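SusD-like carbohydrate binding protein BF1063 (Bacteroides fragilis NCTC 9343, PDB 3I4G) probably binds carbohydrate at the outer membrane surface, as a SusD-family lipoprotein that would help the bacterium take up glycans. Local coordinates at residues C196-L201 against G228-N233; T244-K249 against N379-V384; E250-I255 against A388-G393; N415-R420 against R441-I446. One frame throughout, in Å; residues are numbered along the deposited sequence.

Interaction 1 of 4, residues C196-L201 against G228-N233; sequences CKQAAL and GDNAIN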
loop_
_atom_site.group_PDB
_atom_site.type_symbol
_atom_site.label_atom_id
_atom_site.label_comp_id
_atom_site.label_asym_id
_atom_site.label_seq_id
_atom_site.Cartn_x
_atom_site.Cartn_y
_atom_site.Cartn_z
ATOM N N CYS A 196 17.587 4.302 -1.889
ATOM C CA CYS A 196 18.569 3.967 -2.888
ATOM C C CYS A 196 18.135 4.385 -4.299
ATOM O O CYS A 196 17.000 4.778 -4.530
ATOM C CB CYS A 196 18.882 2.464 -2.860
ATOM S SG CYS A 196 17.581 1.403 -3.425
ATOM N N LYS A 197 19.060 4.285 -5.237
ATOM C CA LYS A 197 18.831 4.615 -6.622
ATOM C C LYS A 197 17.563 3.945 -7.134
ATOM O O LYS A 197 16.699 4.561 -7.750
ATOM C CB LYS A 197 20.060 4.157 -7.437
ATOM C CG LYS A 197 19.997 4.444 -8.906
ATOM C CD LYS A 197 21.269 4.001 -9.654
ATOM C CE LYS A 197 22.575 4.563 -9.107
ATOM N NZ LYS A 197 22.621 6.043 -9.312
ATOM N N GLN A 198 17.457 2.647 -6.886
ATOM C CA GLN A 198 16.297 1.870 -7.332
ATOM C C GLN A 198 14.985 2.319 -6.710
ATOM O O GLN A 198 13.933 2.156 -7.347
ATOM C CB GLN A 198 16.538 0.377 -7.069
ATOM C CG GLN A 198 17.608 -0.252 -7.961
ATOM C CD GLN A 198 19.015 -0.212 -7.386
ATOM O OE1 GLN A 198 19.374 0.665 -6.543
ATOM N NE2 GLN A 198 19.834 -1.194 -7.808
ATOM N N ALA A 199 14.995 2.844 -5.485
ATOM C CA ALA A 199 13.762 3.399 -4.889
ATOM C C ALA A 199 13.289 4.598 -5.699
ATOM O O ALA A 199 12.091 4.718 -6.027
ATOM C CB ALA A 199 13.980 3.770 -3.407
ATOM N N ALA A 200 14.215 5.493 -6.034
ATOM C CA ALA A 200 13.846 6.636 -6.859
ATOM C C ALA A 200 13.382 6.210 -8.257
ATOM O O ALA A 200 12.431 6.772 -8.794
ATOM C CB ALA A 200 15.024 7.661 -6.915
ATOM N N LEU A 201 14.053 5.222 -8.867
ATOM C CA LEU A 201 13.619 4.732 -10.165
ATOM C C LEU A 201 12.229 4.072 -10.105
ATOM O O LEU A 201 11.474 4.146 -11.090
ATOM C CB LEU A 201 14.639 3.738 -10.781
ATOM C CG LEU A 201 15.991 4.286 -11.153
ATOM C CD1 LEU A 201 16.986 3.159 -11.453
ATOM C CD2 LEU A 201 15.814 5.202 -12.344
ATOM N N GLY A 228 20.675 -5.049 -11.646
ATOM C CA GLY A 228 21.002 -6.403 -11.205
ATOM C C GLY A 228 21.214 -6.622 -9.733
ATOM O O GLY A 228 21.725 -7.651 -9.320
ATOM N N ASP A 229 20.823 -5.658 -8.909
ATOM C CA ASP A 229 21.000 -5.752 -7.454
ATOM C C ASP A 229 19.852 -6.444 -6.767
ATOM O O ASP A 229 19.987 -6.810 -5.588
ATOM C CB ASP A 229 21.135 -4.368 -6.795
ATOM C CG ASP A 229 22.321 -3.567 -7.271
ATOM O OD1 ASP A 229 23.187 -4.119 -7.942
ATOM O OD2 ASP A 229 22.381 -2.363 -6.906
ATOM N N ASN A 230 18.712 -6.595 -7.457
ATOM C CA ASN A 230 17.510 -7.101 -6.836
ATOM C C ASN A 230 17.051 -8.426 -7.430
ATOM O O ASN A 230 17.360 -8.783 -8.558
ATOM C CB ASN A 230 16.444 -6.028 -6.965
ATOM C CG ASN A 230 16.838 -4.752 -6.252
ATOM O OD1 ASN A 230 17.181 -3.741 -6.887
ATOM N ND2 ASN A 230 16.844 -4.800 -4.935
ATOM N N ALA A 231 16.289 -9.144 -6.614
ATOM C CA ALA A 231 15.823 -10.474 -6.988
ATOM C C ALA A 231 14.636 -10.836 -6.155
ATOM O O ALA A 231 14.466 -10.339 -5.066
ATOM C CB ALA A 231 16.926 -11.505 -6.753
ATOM N N ILE A 232 13.835 -11.745 -6.687
ATOM C CA ILE A 232 12.676 -12.297 -5.978
ATOM C C ILE A 232 13.127 -13.203 -4.848
ATOM O O ILE A 232 13.918 -14.130 -5.054
ATOM C CB ILE A 232 11.770 -13.033 -6.983
ATOM C CG1 ILE A 232 11.158 -12.041 -7.972
ATOM C CG2 ILE A 232 10.670 -13.825 -6.262
ATOM C CD1 ILE A 232 10.257 -10.936 -7.348
ATOM N N ASN A 233 12.650 -12.945 -3.631
ATOM C CA ASN A 233 12.987 -13.728 -2.465
ATOM C C ASN A 233 12.272 -15.083 -2.462
ATOM O O ASN A 233 11.104 -15.148 -2.808
ATOM C CB ASN A 233 12.581 -12.983 -1.204
ATOM C CG ASN A 233 13.225 -13.513 0.030
ATOM O OD1 ASN A 233 14.449 -13.646 0.108
ATOM N ND2 ASN A 233 12.412 -13.725 1.073
HETATM O O HOH W 1 18.696 -3.459 -9.109
#
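Gln198, in the first turn of helix 197-211, gives an amide N-H to Asp229 in the loop that leaves helix 214-227, a worked example of an amide joining separate parts of a chain. NE2 of Gln198 lies 2.9 Å from OD2 of Asp229. The bond keeps close to the plane of the amide but meets the carboxylate from above, 51° out of its plane, and the two flat groups are themselves turned well away from parallel. A softer touch lies beside it, where CG of Gln198 passes 3.7 Å from OD1 of Asn230; there the two amide planes stand nearly perpendicular. The bend of the glutamine at chi2 (91°) swings its amide off the line of its aliphatic stem and up to the loop.

One water completes this first shell. It accepts from NE2 of Gln198 at 2.8 Å and from the backbone N of Asp229 at 3.1 Å, and it sits 2.7 Å from OD1 of Asn230, to which it can donate.

Further out, OE1 of Gln198 accepts from Phe184 N, OD2 of Asp229 also accepts from Ser185 N, and OD1 of Asp229 forms a salt bridge with Arg183. Asn230 ND2 donates to Lys249 O. At the helix start, Cys196 takes the N-cap position, its SG accepting a weak bond from Ala199 N.

The contact thus ties the beginning of helix 197-211 to the loop following helix 214-227, consistent with the TPR-related helical fold of the SusD family. With both polar atoms of its buried amide employed, Gln198 is fixed in rotation, while Arg183 probably helps keep Asp229 ionised.

Interaction 2 of 4, residues T244-K249 against N379-V384; sequences TGTSNK and NGLTPV. With EDO (1,2-ethanediol), chain C.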
loop_
_atom_site.group_PDB
_atom_site.type_symbol
_atom_site.label_atom_id
_atom_site.label_comp_id
_atom_site.label_asym_id
_atom_site.label_seq_id
_atom_site.Cartn_x
_atom_site.Cartn_y
_atom_site.Cartn_z
ATOM N N THR A 244 13.380 -10.682 9.008
ATOM C CA THR A 244 13.837 -11.044 7.691
ATOM C C THR A 244 13.625 -10.031 6.577
ATOM O O THR A 244 14.161 -10.179 5.478
ATOM C CB THR A 244 13.063 -12.337 7.311
ATOM O OG1 THR A 244 11.654 -12.149 7.517
ATOM C CG2 THR A 244 13.533 -13.537 8.159
ATOM N N GLY A 245 12.802 -9.023 6.837
ATOM C CA GLY A 245 12.402 -8.102 5.803
ATOM C C GLY A 245 13.446 -7.174 5.255
ATOM O O GLY A 245 13.220 -6.543 4.221
ATOM N N THR A 246 14.567 -7.022 5.957
ATOM C CA THR A 246 15.662 -6.201 5.445
ATOM C C THR A 246 16.857 -7.034 5.002
ATOM O O THR A 246 17.852 -6.437 4.563
ATOM C CB THR A 246 16.166 -5.168 6.485
ATOM O OG1 THR A 246 16.806 -5.846 7.561
ATOM C CG2 THR A 246 15.045 -4.315 7.010
ATOM N N SER A 247 16.773 -8.355 5.080
ATOM C CA SER A 247 17.889 -9.219 4.692
ATOM C C SER A 247 17.517 -10.075 3.475
ATOM O O SER A 247 17.685 -11.309 3.443
ATOM C CB SER A 247 18.296 -10.081 5.874
ATOM O OG SER A 247 17.236 -10.953 6.206
ATOM N N ASN A 248 16.905 -9.404 2.512
ATOM C CA ASN A 248 16.633 -9.976 1.214
ATOM C C ASN A 248 16.949 -8.931 0.148
ATOM O O ASN A 248 17.212 -7.758 0.452
ATOM C CB ASN A 248 15.176 -10.463 1.140
ATOM C CG ASN A 248 14.179 -9.356 1.250
ATOM O OD1 ASN A 248 14.045 -8.562 0.341
ATOM N ND2 ASN A 248 13.486 -9.267 2.381
ATOM N N LYS A 249 16.908 -9.354 -1.106
ATOM C CA LYS A 249 17.220 -8.476 -2.250
ATOM C C LYS A 249 15.964 -8.007 -2.969
ATOM O O LYS A 249 16.037 -7.469 -4.079
ATOM C CB LYS A 249 18.160 -9.210 -3.207
ATOM C CG LYS A 249 19.536 -9.434 -2.561
ATOM C CD LYS A 249 20.531 -10.028 -3.504
ATOM C CE LYS A 249 21.902 -10.004 -2.879
ATOM N NZ LYS A 249 22.871 -10.510 -3.885
ATOM N N ASN A 379 8.270 -4.252 16.944
ATOM C CA ASN A 379 9.110 -4.292 15.787
ATOM C C ASN A 379 8.227 -4.555 14.583
ATOM O O ASN A 379 7.212 -5.244 14.677
ATOM C CB ASN A 379 10.128 -5.425 15.898
ATOM C CG ASN A 379 11.153 -5.196 16.948
ATOM O OD1 ASN A 379 11.658 -4.094 17.142
ATOM N ND2 ASN A 379 11.530 -6.283 17.604
ATOM N N GLY A 380 8.589 -4.045 13.432
ATOM C CA GLY A 380 7.820 -4.273 12.212
ATOM C C GLY A 380 8.592 -3.893 10.991
ATOM O O GLY A 380 9.568 -3.142 11.061
ATOM N N LEU A 381 8.170 -4.395 9.835
ATOM C CA LEU A 381 8.800 -4.053 8.569
ATOM C C LEU A 381 7.721 -4.051 7.502
ATOM O O LEU A 381 7.123 -5.112 7.212
ATOM C CB LEU A 381 9.921 -5.035 8.277
ATOM C CG LEU A 381 10.877 -4.809 7.116
ATOM C CD1 LEU A 381 10.167 -4.921 5.758
ATOM C CD2 LEU A 381 11.557 -3.466 7.259
ATOM N N THR A 382 7.465 -2.880 6.921
ATOM C CA THR A 382 6.418 -2.745 5.897
ATOM C C THR A 382 7.031 -2.245 4.599
ATOM O O THR A 382 7.382 -1.047 4.476
ATOM C CB THR A 382 5.291 -1.829 6.363
ATOM O OG1 THR A 382 5.808 -0.516 6.578
ATOM C CG2 THR A 382 4.686 -2.353 7.656
ATOM N N PRO A 383 7.194 -3.133 3.608
ATOM C CA PRO A 383 7.715 -2.678 2.324
ATOM C C PRO A 383 6.843 -1.649 1.622
ATOM O O PRO A 383 5.602 -1.713 1.705
ATOM C CB PRO A 383 7.749 -3.968 1.501
ATOM C CG PRO A 383 7.917 -5.049 2.549
ATOM C CD PRO A 383 7.030 -4.604 3.630
ATOM N N VAL A 384 7.516 -0.715 0.944
ATOM C CA VAL A 384 6.886 0.307 0.127
ATOM C C VAL A 384 7.080 -0.033 -1.347
ATOM O O VAL A 384 6.159 0.082 -2.155
ATOM C CB VAL A 384 7.458 1.686 0.480
ATOM C CG1 VAL A 384 6.830 2.731 -0.403
ATOM C CG2 VAL A 384 7.178 2.027 1.945
HETATM C C1 EDO C . 4.767 -7.250 14.533
HETATM O O1 EDO C . 4.807 -5.981 13.844
HETATM C C2 EDO C . 5.556 -8.206 13.649
HETATM O O2 EDO C . 5.120 -9.523 13.916
#
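Leu381, on strand 380-386, packs against Gly245 and Thr246, and the pair of segments exemplifies a contact made by packing alone, with no hydrogen bond across it, beside a turn whose first two carbonyls are engaged by nearby asparagines. In the packing, the leucine branches divide the work. CD1 rests 3.8 Å from the carbonyl O of Gly245, CD2 meets CG2 of Thr246 at 3.6 Å, and CG itself comes within 3.9 Å of Gly245 CA. With CG trans to the backbone N (chi1 -172°), the fork of Leu381 is presented to the loop, and the bare CA of Gly245 lets it come close. Tyr254, on the neighbouring strand 254-257, also packs on Leu381.

The polar interactions lie within the loop. Residues Thr244 to Ser247 form a type I beta turn, closed by Ser247 N to Thr244 O at 3.2 Å. The same oxygen accepts from ND2 of Asn248 at 3.3 Å, and the two donors reach it from opposite faces of the carbonyl plane. Gly245 O is taken by Asn251 ND2, while Asn248 OD1 accepts from the backbone N of both Glu250 and Asn251.

A bound 1,2-ethanediol, probably left from crystallisation, donates through O1 to Asn379 O at 2.6 Å and is also bonded to Glu367 N.

Between 244-249 and 379-384, then, the contact rests on close packing round Leu381.

Interaction 3 of 4, residues E250-I255 against A388-G393; sequences ENIFYI and AEVLLG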
loop_
_atom_site.group_PDB
_atom_site.type_symbol
_atom_site.label_atom_id
_atom_site.label_comp_id
_atom_site.label_asym_id
_atom_site.label_seq_id
_atom_site.Cartn_x
_atom_site.Cartn_y
_atom_site.Cartn_z
ATOM N N GLU A 250 14.796 -8.217 -2.343
ATOM C CA GLU A 250 13.521 -7.847 -2.977
ATOM C C GLU A 250 12.954 -6.522 -2.463
ATOM O O GLU A 250 12.418 -5.725 -3.247
ATOM C CB GLU A 250 12.484 -8.946 -2.776
ATOM C CG GLU A 250 11.090 -8.574 -3.283
ATOM C CD GLU A 250 10.204 -9.737 -3.608
ATOM O OE1 GLU A 250 10.644 -10.896 -3.493
ATOM O OE2 GLU A 250 9.048 -9.453 -4.017
ATOM N N ASN A 251 13.072 -6.274 -1.168
ATOM C CA ASN A 251 12.501 -5.076 -0.552
ATOM C C ASN A 251 13.445 -3.894 -0.805
ATOM O O ASN A 251 14.447 -3.728 -0.144
ATOM C CB ASN A 251 12.235 -5.290 0.937
ATOM C CG ASN A 251 11.081 -6.241 1.199
ATOM O OD1 ASN A 251 10.235 -6.469 0.321
ATOM N ND2 ASN A 251 11.057 -6.825 2.400
ATOM N N ILE A 252 13.085 -3.093 -1.790
ATOM C CA ILE A 252 13.898 -1.973 -2.277
ATOM C C ILE A 252 13.772 -0.770 -1.366
ATOM O O ILE A 252 14.773 -0.148 -1.026
ATOM C CB ILE A 252 13.497 -1.638 -3.713
ATOM C CG1 ILE A 252 13.979 -2.750 -4.649
ATOM C CG2 ILE A 252 14.094 -0.288 -4.167
ATOM C CD1 ILE A 252 13.353 -2.747 -6.056
ATOM N N PHE A 253 12.541 -0.430 -0.998
ATOM C CA PHE A 253 12.254 0.701 -0.101
ATOM C C PHE A 253 11.221 0.214 0.898
ATOM O O PHE A 253 10.241 -0.415 0.513
ATOM C CB PHE A 253 11.802 1.953 -0.875
ATOM C CG PHE A 253 11.705 3.189 -0.014
ATOM C CD1 PHE A 253 12.835 3.777 0.508
ATOM C CD2 PHE A 253 10.482 3.767 0.273
ATOM C CE1 PHE A 253 12.738 4.864 1.364
ATOM C CE2 PHE A 253 10.403 4.884 1.113
ATOM C CZ PHE A 253 11.519 5.413 1.656
ATOM N N TYR A 254 11.397 0.539 2.165
ATOM C CA TYR A 254 10.552 0.022 3.234
ATOM C C TYR A 254 10.608 0.913 4.438
ATOM O O TYR A 254 11.503 1.790 4.563
ATOM C CB TYR A 254 11.016 -1.399 3.606
ATOM C CG TYR A 254 12.492 -1.523 3.848
ATOM C CD1 TYR A 254 13.054 -1.107 5.063
ATOM C CD2 TYR A 254 13.340 -2.048 2.870
ATOM C CE1 TYR A 254 14.452 -1.230 5.272
ATOM C CE2 TYR A 254 14.686 -2.176 3.083
ATOM C CZ TYR A 254 15.237 -1.779 4.272
ATOM O OH TYR A 254 16.615 -1.899 4.467
ATOM N N ILE A 255 9.671 0.695 5.363
ATOM C CA ILE A 255 9.667 1.348 6.664
ATOM C C ILE A 255 9.973 0.297 7.722
ATOM O O ILE A 255 9.249 -0.701 7.835
ATOM C CB ILE A 255 8.315 2.015 6.984
ATOM C CG1 ILE A 255 7.766 2.862 5.833
ATOM C CG2 ILE A 255 8.485 2.824 8.255
ATOM C CD1 ILE A 255 8.730 3.972 5.318
ATOM N N ALA A 388 9.004 -7.469 -6.841
ATOM C CA ALA A 388 7.896 -8.051 -7.579
ATOM C C ALA A 388 7.032 -6.992 -8.246
ATOM O O ALA A 388 6.533 -7.208 -9.351
ATOM C CB ALA A 388 7.027 -8.859 -6.672
ATOM N N GLU A 389 6.838 -5.838 -7.603
ATOM C CA GLU A 389 6.067 -4.769 -8.237
ATOM C C GLU A 389 6.843 -4.219 -9.436
ATOM O O GLU A 389 6.256 -3.869 -10.464
ATOM C CB GLU A 389 5.765 -3.637 -7.260
ATOM C CG GLU A 389 4.958 -2.534 -7.962
ATOM C CD GLU A 389 4.746 -1.266 -7.165
ATOM O OE1 GLU A 389 4.920 -1.282 -5.933
ATOM O OE2 GLU A 389 4.393 -0.230 -7.796
ATOM N N VAL A 390 8.159 -4.088 -9.320
ATOM C CA VAL A 390 8.975 -3.630 -10.436
ATOM C C VAL A 390 8.824 -4.535 -11.654
ATOM O O VAL A 390 8.659 -4.041 -12.774
ATOM C CB VAL A 390 10.471 -3.539 -10.009
ATOM C CG1 VAL A 390 11.392 -3.262 -11.187
ATOM C CG2 VAL A 390 10.645 -2.470 -8.910
ATOM N N LEU A 391 8.888 -5.847 -11.437
ATOM C CA LEU A 391 8.755 -6.797 -12.543
ATOM C C LEU A 391 7.378 -6.735 -13.168
ATOM O O LEU A 391 7.241 -6.692 -14.397
ATOM C CB LEU A 391 9.045 -8.223 -12.070
ATOM C CG LEU A 391 10.442 -8.514 -11.568
ATOM C CD1 LEU A 391 10.575 -9.984 -11.127
ATOM C CD2 LEU A 391 11.494 -8.190 -12.639
ATOM N N LEU A 392 6.327 -6.669 -12.347
ATOM C CA LEU A 392 4.970 -6.578 -12.900
ATOM C C LEU A 392 4.716 -5.211 -13.528
ATOM O O LEU A 392 3.969 -5.102 -14.489
ATOM C CB LEU A 392 3.927 -6.903 -11.841
ATOM C CG LEU A 392 3.981 -8.302 -11.249
ATOM C CD1 LEU A 392 3.026 -8.461 -10.068
ATOM C CD2 LEU A 392 3.717 -9.354 -12.324
ATOM N N GLY A 393 5.327 -4.181 -12.980
ATOM C CA GLY A 393 5.193 -2.856 -13.552
ATOM C C GLY A 393 5.828 -2.759 -14.924
ATOM O O GLY A 393 5.279 -2.132 -15.843
#
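The carboxylate of Glu250 is the flat group that reaches across to helix 387-400, bringing OE2 to 3.4 Å from CB of Ala388 and, in a weak hydrogen bond, to 3.5 Å from its backbone N. The other flat group of note, the ring of Tyr254, has the backbone O of Asn251 at its edge, in the ring plane. Phe253 points to a different part of the core, where its ring meets Trp48 and Phe127 edge-to-face.

Glu250 spans the gap because its chain is stretched out: CG lies trans to the backbone N (chi1 174°) and the rest continues extended, carrying the carboxylate to the first turn of the helix. An N-H at such an end is not used by the helix itself, and the partial positive charge there would add to the pull on OE2. The stronger grips come from arginines, with OE1 bridged to Arg420 and also accepting from Asn233 N, and OE2 bridged to Arg386. This buried acid is therefore probably ionised.

Two residues further along the helix the contact becomes apolar. CD1 of Ile252 touches CG2 of Val390 at 3.9 Å, the two side chains crossing at about a right angle. Phe221 and Ile224 of helix 214-227 lie against the same valine.

Backbone bonds pair 250-255 with strand 380-386 and the first residue of the helix, and here Ile252 and Phe253 both face Ile385. That is a classic beta bulge, at the corner the chain turns at Phe253; just beyond Ile385, strand 380-386 runs into helix 387-400.

Interaction 4 of 4, residues N415-R420 against R441-I446; sequences NAVRGR and RHERRI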
loop_
_atom_site.group_PDB
_atom_site.type_symbol
_atom_site.label_atom_id
_atom_site.label_comp_id
_atom_site.label_asym_id
_atom_site.label_seq_id
_atom_site.Cartn_x
_atom_site.Cartn_y
_atom_site.Cartn_z
ATOM N N ASN A 415 6.377 -14.630 -14.465
ATOM C CA ASN A 415 6.685 -16.005 -14.061
ATOM C C ASN A 415 7.793 -16.069 -13.000
ATOM O O ASN A 415 7.907 -17.059 -12.274
ATOM C CB ASN A 415 6.979 -16.866 -15.275
ATOM C CG ASN A 415 5.798 -16.991 -16.152
ATOM O OD1 ASN A 415 4.681 -16.840 -15.681
ATOM N ND2 ASN A 415 6.024 -17.265 -17.426
ATOM N N ALA A 416 8.604 -15.025 -12.886
ATOM C CA ALA A 416 9.567 -14.953 -11.784
ATOM C C ALA A 416 8.816 -14.686 -10.476
ATOM O O ALA A 416 9.189 -15.228 -9.420
ATOM C CB ALA A 416 10.608 -13.871 -12.060
ATOM N N VAL A 417 7.750 -13.897 -10.543
ATOM C CA VAL A 417 6.903 -13.633 -9.380
ATOM C C VAL A 417 6.111 -14.876 -9.029
ATOM O O VAL A 417 6.145 -15.347 -7.885
ATOM C CB VAL A 417 5.961 -12.462 -9.653
ATOM C CG1 VAL A 417 4.972 -12.252 -8.530
ATOM C CG2 VAL A 417 6.801 -11.194 -9.853
ATOM N N ARG A 418 5.495 -15.500 -10.016
ATOM C CA ARG A 418 4.730 -16.725 -9.747
ATOM C C ARG A 418 5.607 -17.921 -9.356
ATOM O O ARG A 418 5.183 -18.821 -8.618
ATOM C CB ARG A 418 3.884 -17.101 -10.953
ATOM C CG ARG A 418 2.733 -16.133 -11.184
ATOM C CD ARG A 418 1.987 -16.375 -12.465
ATOM N NE ARG A 418 1.270 -17.642 -12.497
ATOM C CZ ARG A 418 0.057 -17.853 -11.979
ATOM N NH1 ARG A 418 -0.580 -16.911 -11.283
ATOM N NH2 ARG A 418 -0.483 -19.054 -12.106
ATOM N N GLY A 419 6.821 -17.936 -9.881
ATOM C CA GLY A 419 7.775 -19.017 -9.678
ATOM C C GLY A 419 8.558 -18.971 -8.396
ATOM O O GLY A 419 9.345 -19.860 -8.130
ATOM N N ARG A 420 8.334 -17.940 -7.585
ATOM C CA ARG A 420 8.919 -17.835 -6.278
ATOM C C ARG A 420 8.783 -19.187 -5.587
ATOM O O ARG A 420 7.692 -19.762 -5.601
ATOM C CB ARG A 420 8.152 -16.727 -5.505
ATOM C CG ARG A 420 8.704 -16.405 -4.174
ATOM C CD ARG A 420 7.726 -15.630 -3.333
ATOM N NE ARG A 420 7.323 -14.349 -3.904
ATOM C CZ ARG A 420 8.005 -13.221 -3.755
ATOM N NH1 ARG A 420 9.178 -13.190 -3.157
ATOM N NH2 ARG A 420 7.526 -12.098 -4.277
ATOM N N ARG A 441 -2.862 -7.332 -14.457
ATOM C CA ARG A 441 -3.588 -6.600 -13.413
ATOM C C ARG A 441 -4.004 -7.534 -12.320
ATOM O O ARG A 441 -3.905 -7.200 -11.133
ATOM C CB ARG A 441 -4.820 -5.875 -13.964
ATOM C CG ARG A 441 -4.447 -4.731 -14.870
ATOM C CD ARG A 441 -5.648 -3.899 -15.217
ATOM N NE ARG A 441 -5.270 -2.763 -16.073
ATOM C CZ ARG A 441 -6.133 -1.852 -16.513
ATOM N NH1 ARG A 441 -7.421 -1.989 -16.262
ATOM N NH2 ARG A 441 -5.693 -0.819 -17.243
ATOM N N HIS A 442 -4.465 -8.715 -12.706
ATOM C CA HIS A 442 -4.872 -9.698 -11.713
ATOM C C HIS A 442 -3.676 -10.203 -10.901
ATOM O O HIS A 442 -3.767 -10.359 -9.673
ATOM C CB HIS A 442 -5.578 -10.874 -12.387
ATOM C CG HIS A 442 -5.958 -11.941 -11.429
ATOM N ND1 HIS A 442 -5.227 -13.095 -11.264
ATOM C CD2 HIS A 442 -6.943 -11.979 -10.507
ATOM C CE1 HIS A 442 -5.774 -13.813 -10.286
ATOM N NE2 HIS A 442 -6.827 -13.167 -9.831
ATOM N N GLU A 443 -2.543 -10.483 -11.549
ATOM C CA GLU A 443 -1.393 -10.961 -10.826
ATOM C C GLU A 443 -0.927 -9.901 -9.847
ATOM O O GLU A 443 -0.533 -10.219 -8.735
ATOM C CB GLU A 443 -0.272 -11.359 -11.791
ATOM C CG GLU A 443 0.868 -12.051 -11.101
ATOM C CD GLU A 443 0.460 -13.428 -10.561
ATOM O OE1 GLU A 443 -0.431 -14.118 -11.145
ATOM O OE2 GLU A 443 1.051 -13.860 -9.560
ATOM N N ARG A 444 -0.932 -8.643 -10.263
ATOM C CA ARG A 444 -0.565 -7.580 -9.417
ATOM C C ARG A 444 -1.489 -7.521 -8.189
ATOM O O ARG A 444 -1.052 -7.311 -7.055
ATOM C CB ARG A 444 -0.606 -6.270 -10.217
ATOM C CG ARG A 444 -0.169 -5.090 -9.491
ATOM C CD ARG A 444 -0.272 -3.856 -10.439
ATOM N NE ARG A 444 0.096 -2.679 -9.711
ATOM C CZ ARG A 444 1.279 -2.103 -9.703
ATOM N NH1 ARG A 444 2.297 -2.551 -10.447
ATOM N NH2 ARG A 444 1.424 -1.060 -8.932
ATOM N N ARG A 445 -2.790 -7.692 -8.386
ATOM C CA ARG A 445 -3.756 -7.715 -7.280
ATOM C C ARG A 445 -3.390 -8.785 -6.266
ATOM O O ARG A 445 -3.340 -8.538 -5.056
ATOM C CB ARG A 445 -5.168 -7.980 -7.805
ATOM C CG ARG A 445 -6.189 -7.911 -6.726
ATOM C CD ARG A 445 -7.591 -8.225 -7.146
ATOM N NE ARG A 445 -8.519 -7.902 -6.023
ATOM C CZ ARG A 445 -9.826 -8.092 -6.032
ATOM N NH1 ARG A 445 -10.433 -8.635 -7.065
ATOM N NH2 ARG A 445 -10.527 -7.757 -4.966
ATOM N N ILE A 446 -3.112 -9.982 -6.749
ATOM C CA ILE A 446 -2.781 -11.073 -5.851
ATOM C C ILE A 446 -1.444 -10.876 -5.164
ATOM O O ILE A 446 -1.313 -10.958 -3.941
ATOM C CB ILE A 446 -2.770 -12.419 -6.628
ATOM C CG1 ILE A 446 -4.146 -12.751 -7.200
ATOM C CG2 ILE A 446 -2.250 -13.565 -5.744
ATOM C CD1 ILE A 446 -5.293 -12.698 -6.216
#
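OE1 of Glu443 takes an N-H from NH1 of Arg418 at 2.8 Å, a salt bridge between helices 414-418 and 433-447 that illustrates an ion pair sharing its charge with a wider network. The donor comes on the syn side of the carboxylate, 23° out of its plane, while OE1 stands at the edge of the guanidinium, close to that group's plane. The two planes are nearly perpendicular, so a single N-H makes the link in place of a paired, side-by-side one.

Both chains are bent. Arg418 turns at chi3 (66°), folding its guanidinium back beside the glutamate, and its stem packs on the carboxylate as well: CG lies 3.3 Å from OE2 of Glu443 and CD 3.6 Å from OE1. Val417 adds a looser touch, CG1 to OE2 of Glu443 at 4.4 Å.

Each charge has a second partner. Glu443 OE2 is bridged to Arg318, and Arg418 NH2 to Glu292, while Arg418 NE donates to Pro426 O.

Buried charge is thus balanced in an alternating chain of acids and bases, which probably keeps Glu443 ionised and fixes the Arg418 guanidinium from several sides.

How the interactions relate
Interaction 3 is the hub: its centre lies about 7 Å from that of interaction 1, 11 Å from interaction 2 and 12 Å from interaction 4. Three contacts converge on Arg420, whose NH1 is 2.7 Å from Glu250 OE1 and 2.8 Å from Asn233 O, while Asn233 N lies 2.9 Å from the same glutamate oxygen. Interactions 2 and 3 alternate along the chain and share the strand pair, with Val384 N to Phe253 O at 2.8 Å. Interactions 2 and 4 do not touch, their nearest atoms being about 8 Å apart. The only bound group described, an ethanediol beside interaction 2, does not locate a sugar site.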